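Local coordinates for acid phosphatase (Bacillus anthracis, PDB 2I33), which probably hydrolyses phosphate monoesters as a magnesium-dependent class C acid phosphatase of the HAD superfamily, at residues Pro60-Leu66 with Val118-Ser124. Numbering follows the deposited sequence.
Sequences PAIVLDL and VDIYYIS. With MG (magnesium ion), chain C.
Strands 60-64 and 119-124 are extended (phi/psi -125/156° at Ile62, -120/122° at Tyr121) and run parallel, their axes 4.7 Å apart and at 24°. Ala61 pairs with Asp119, Ile62 with Ile120, Val63 with Tyr121 and Leu64 with Tyr122. Asp119 N donates a weak hydrogen bond to Pro60 O (3.3 Å). Four firmer backbone hydrogen bonds follow: Ile62 N to Asp119 O (3.0 Å), Tyr121 N to Ile62 O (2.9 Å), Leu64 N to Tyr121 O (2.9 Å) and Ile123 N to Leu64 O (2.8 Å).

One face carries Ile62 (p, t), Leu64 (m, chi2 off-well near 96°), Ile120 (m, t) and Tyr122 (m). Leu64 CD1 meets Ile120 CG2 at 3.5 Å. Past the strand, Leu66 (m, t) brings CD2 to 3.5 Å from Tyr122 CD1. On the other face, Val63 (t) sets CG1 3.5 Å from Ile123 CD1, and Ala61 CB touches the Tyr121 ring edge at CE2 (3.9 Å).

Asp65 (chi1 t) follows the strand, as expected of the first aspartate in a HAD DxDx(T/V) motif. Asp65 OD2 binds magnesium at 2.1 Å; Asp67, through backbone O, and Asp180 complete the protein ligands. Thr69 hydrogen-bonds OD2; Lys161 salt-bridges OD1. Water 1 links Asp65 OD1 (3.1 Å) to Ser124 OG (2.6 Å), which also hydrogen-bonds Arg126.

Strand 59-64 is central in the Rossmann-like parallel sheet, between 119-125 and 172-179. Helices 31-54 and 106-115 pack on the Ile62 and Leu64 face.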
# COMPACT_ATOMS: atom_id res chain seq x y z
N PRO A 60 -14.35 18.67 16.40
CA PRO A 60 -13.67 17.59 15.69
C PRO A 60 -12.25 17.94 15.26
O PRO A 60 -11.94 19.09 14.91
CB PRO A 60 -14.56 17.37 14.46
CG PRO A 60 -15.38 18.60 14.33
CD PRO A 60 -15.49 19.23 15.66
N ALA A 61 -11.39 16.93 15.25
CA ALA A 61 -10.06 17.06 14.65
C ALA A 61 -9.71 15.81 13.86
O ALA A 61 -10.31 14.76 14.03
CB ALA A 61 -9.01 17.28 15.69
N ILE A 62 -8.74 15.98 12.99
CA ILE A 62 -8.05 14.84 12.40
C ILE A 62 -6.57 15.01 12.65
O ILE A 62 -6.08 16.12 12.91
CB ILE A 62 -8.31 14.69 10.89
CG1 ILE A 62 -7.71 15.87 10.12
CG2 ILE A 62 -9.82 14.51 10.65
CD1 ILE A 62 -7.78 15.67 8.63
N VAL A 63 -5.89 13.87 12.64
CA VAL A 63 -4.47 13.80 12.87
C VAL A 63 -3.84 13.11 11.69
O VAL A 63 -4.34 12.10 11.25
CB VAL A 63 -4.20 12.97 14.12
CG1 VAL A 63 -2.73 12.52 14.17
CG2 VAL A 63 -4.59 13.77 15.35
N LEU A 64 -2.75 13.68 11.20
CA LEU A 64 -1.97 13.07 10.16
C LEU A 64 -0.50 13.07 10.49
O LEU A 64 0.05 14.03 11.02
CB LEU A 64 -2.12 13.82 8.85
CG LEU A 64 -3.54 14.12 8.40
CD1 LEU A 64 -3.97 15.53 8.82
CD2 LEU A 64 -3.65 13.96 6.91
N ASP A 65 0.15 11.97 10.13
CA ASP A 65 1.57 11.95 10.05
C ASP A 65 1.98 12.84 8.86
O ASP A 65 1.14 13.16 8.02
CB ASP A 65 1.95 10.48 9.80
CG ASP A 65 3.36 10.30 9.53
OD1 ASP A 65 4.19 10.78 10.33
OD2 ASP A 65 3.63 9.68 8.46
N LEU A 66 3.26 13.20 8.77
CA LEU A 66 3.73 14.01 7.65
C LEU A 66 4.46 13.18 6.64
O LEU A 66 4.00 13.04 5.53
CB LEU A 66 4.60 15.18 8.08
CG LEU A 66 3.81 16.34 8.73
CD1 LEU A 66 4.72 17.39 9.22
CD2 LEU A 66 2.84 16.95 7.72
N VAL A 118 -13.00 21.70 10.55
CA VAL A 118 -12.35 20.65 11.31
C VAL A 118 -10.87 21.02 11.46
O VAL A 118 -10.17 21.30 10.47
CB VAL A 118 -12.51 19.28 10.63
CG1 VAL A 118 -11.66 18.19 11.31
CG2 VAL A 118 -13.99 18.87 10.58
N ASP A 119 -10.38 20.98 12.68
CA ASP A 119 -8.98 21.21 12.95
C ASP A 119 -8.10 20.06 12.49
O ASP A 119 -8.46 18.89 12.59
CB ASP A 119 -8.73 21.48 14.44
CG ASP A 119 -9.11 22.90 14.86
OD1 ASP A 119 -8.96 23.81 14.01
OD2 ASP A 119 -9.53 23.10 16.04
N ILE A 120 -6.93 20.42 11.98
CA ILE A 120 -5.95 19.45 11.51
C ILE A 120 -4.74 19.51 12.41
O ILE A 120 -4.22 20.60 12.70
CB ILE A 120 -5.51 19.82 10.08
CG1 ILE A 120 -6.75 19.77 9.16
CG2 ILE A 120 -4.38 18.94 9.60
CD1 ILE A 120 -6.56 20.51 7.87
N TYR A 121 -4.27 18.34 12.85
CA TYR A 121 -3.00 18.24 13.58
C TYR A 121 -2.07 17.34 12.84
O TYR A 121 -2.40 16.21 12.52
CB TYR A 121 -3.21 17.76 14.99
CG TYR A 121 -3.98 18.84 15.68
CD1 TYR A 121 -3.33 19.95 16.18
CD2 TYR A 121 -5.37 18.81 15.72
CE1 TYR A 121 -4.05 20.99 16.75
CE2 TYR A 121 -6.08 19.81 16.27
CZ TYR A 121 -5.44 20.91 16.79
OH TYR A 121 -6.19 21.91 17.35
N TYR A 122 -0.92 17.91 12.51
CA TYR A 122 0.15 17.15 11.87
C TYR A 122 1.07 16.67 12.98
O TYR A 122 1.88 17.43 13.49
CB TYR A 122 0.94 18.02 10.89
CG TYR A 122 0.10 18.71 9.84
CD1 TYR A 122 -0.34 18.05 8.73
CD2 TYR A 122 -0.27 20.06 9.98
CE1 TYR A 122 -1.09 18.67 7.77
CE2 TYR A 122 -1.03 20.68 9.04
CZ TYR A 122 -1.44 19.98 7.93
OH TYR A 122 -2.20 20.60 6.96
N ILE A 123 0.96 15.39 13.34
CA ILE A 123 1.78 14.81 14.39
C ILE A 123 2.85 14.00 13.68
O ILE A 123 2.55 12.97 13.11
CB ILE A 123 0.93 13.96 15.34
CG1 ILE A 123 -0.16 14.83 15.96
CG2 ILE A 123 1.83 13.35 16.43
CD1 ILE A 123 -1.13 14.10 16.88
N SER A 124 4.08 14.47 13.76
CA SER A 124 5.19 13.97 12.96
C SER A 124 6.43 13.80 13.81
O SER A 124 6.65 14.59 14.72
CB SER A 124 5.49 14.98 11.86
OG SER A 124 6.76 14.77 11.29
MG MG C . 5.41 8.62 8.16
O HOH W 1 6.47 12.73 9.74
O HOH W 2 6.79 9.88 9.31
O HOH W 3 4.99 7.62 9.98
O HOH W 4 6.82 7.54 7.69